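Local coordinates for protein type II restriction enzyme BsoBI (Geobacillus stearothermophilus, PDB 1DC1) that recognises the double-stranded DNA sequence 5'-CYCGRG-3' as a homodimer and cleaves it after the first cytosine, at residues 93-96 with 97-101. Residues are numbered along the deposited sequence; the frame is centred on the assembly and turned at random.
Sequences ESIN and NLIEN
The carboxamide of Asn97 presents its flat face to the backbone carbonyl of Glu93 one turn earlier in helix 88-103, with Asn97 CG 3.2 Å from Glu93 O and the oxygen almost on the normal to the amide plane. With CG beside the backbone N (chi1 -70°), the amide folds back toward the preceding turn. The ND2 hydrogens lie in the amide plane and do not point at this oxygen, which is gripped instead by the main chain, Asn97 N to Glu93 O at 2.9 Å. Replacing Asn97 by alanine would take away this amide and is likely to leave the Glu93 oxygen without the flat group now lying over it. Two further i to i+4 bonds, Leu98 N to Ser94 O and Ile99 N to Ile95 O, continue the alpha-helical ladder. Glu100 N then binds Asn96 O at 2.8 Å, nearly straight (170°). Glu100 CG rests 3.2 Å from that same Asn96 O. On the buried side, Ile99 CD1 meets Ile95 CG2 at 4.2 Å. Ile95 also packs on Leu72, Leu98 on Ala75 and Leu114, and Ile99 on Leu63, while the Ser94 hydroxyl hydrogen-bonds to that of Ser76; these contacts set helix 88-103 against helices 69-75 and 110-152 and the loop holding Leu63. This is structural packing away from the annotated DNA-contacting and metal-binding residues, its nearest atom about 12 Å from the bound DNA. The segment is amphipathic: main-chain bonds hold it together, aliphatic side chains lie buried and the glutamates are exposed.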
# COMPACT_ATOMS: atom_id res chain seq x y z
N GLU D 93 -24.60 12.65 -9.76
CA GLU D 93 -24.07 13.93 -9.40
C GLU D 93 -22.61 14.05 -9.83
O GLU D 93 -22.20 15.07 -10.35
CB GLU D 93 -24.22 14.09 -7.92
CG GLU D 93 -24.70 15.42 -7.51
CD GLU D 93 -24.53 15.61 -6.02
OE1 GLU D 93 -25.28 14.92 -5.25
OE2 GLU D 93 -23.64 16.42 -5.64
N SER D 94 -21.84 13.00 -9.61
CA SER D 94 -20.43 13.01 -9.99
C SER D 94 -20.32 13.22 -11.50
O SER D 94 -19.46 13.96 -11.97
CB SER D 94 -19.75 11.65 -9.64
OG SER D 94 -18.33 11.74 -9.69
N ILE D 95 -21.18 12.56 -12.27
CA ILE D 95 -21.10 12.70 -13.72
C ILE D 95 -21.46 14.13 -14.11
O ILE D 95 -20.81 14.71 -14.97
CB ILE D 95 -22.00 11.66 -14.47
CG1 ILE D 95 -21.45 10.24 -14.30
CG2 ILE D 95 -22.06 12.00 -15.98
CD1 ILE D 95 -22.42 9.15 -14.71
N ASN D 96 -22.47 14.71 -13.47
CA ASN D 96 -22.82 16.10 -13.78
C ASN D 96 -21.66 17.04 -13.44
O ASN D 96 -21.41 18.02 -14.16
CB ASN D 96 -24.10 16.52 -13.04
CG ASN D 96 -25.32 15.73 -13.53
OD1 ASN D 96 -25.40 15.32 -14.70
ND2 ASN D 96 -26.29 15.51 -12.63
N ASN D 97 -20.93 16.74 -12.38
CA ASN D 97 -19.80 17.59 -12.00
C ASN D 97 -18.76 17.56 -13.10
O ASN D 97 -18.17 18.57 -13.44
CB ASN D 97 -19.21 17.11 -10.69
CG ASN D 97 -20.15 17.38 -9.50
OD1 ASN D 97 -21.04 18.26 -9.58
ND2 ASN D 97 -19.96 16.63 -8.40
N LEU D 98 -18.55 16.37 -13.67
CA LEU D 98 -17.57 16.22 -14.73
C LEU D 98 -18.02 17.07 -15.93
O LEU D 98 -17.22 17.82 -16.52
CB LEU D 98 -17.47 14.72 -15.12
CG LEU D 98 -16.72 14.49 -16.44
CD1 LEU D 98 -15.26 14.94 -16.33
CD2 LEU D 98 -16.86 13.00 -16.84
N ILE D 99 -19.29 16.94 -16.29
CA ILE D 99 -19.82 17.72 -17.40
C ILE D 99 -19.73 19.24 -17.14
O ILE D 99 -19.20 19.97 -17.97
CB ILE D 99 -21.30 17.31 -17.74
CG1 ILE D 99 -21.31 15.92 -18.39
CG2 ILE D 99 -21.96 18.33 -18.69
CD1 ILE D 99 -22.68 15.33 -18.49
N GLU D 100 -20.18 19.71 -15.97
CA GLU D 100 -20.16 21.14 -15.67
C GLU D 100 -18.83 21.72 -15.35
O GLU D 100 -18.55 22.84 -15.74
CB GLU D 100 -21.12 21.46 -14.52
CG GLU D 100 -22.56 20.98 -14.78
CD GLU D 100 -23.49 21.21 -13.60
OE1 GLU D 100 -22.99 21.61 -12.53
OE2 GLU D 100 -24.72 20.98 -13.74
N ASN D 101 -17.98 20.95 -14.67
CA ASN D 101 -16.69 21.47 -14.26
C ASN D 101 -15.58 21.31 -15.24
O ASN D 101 -14.61 22.10 -15.24
CB ASN D 101 -16.24 20.84 -12.94
CG ASN D 101 -17.22 21.09 -11.83
OD1 ASN D 101 -17.85 22.15 -11.79
ND2 ASN D 101 -17.37 20.12 -10.91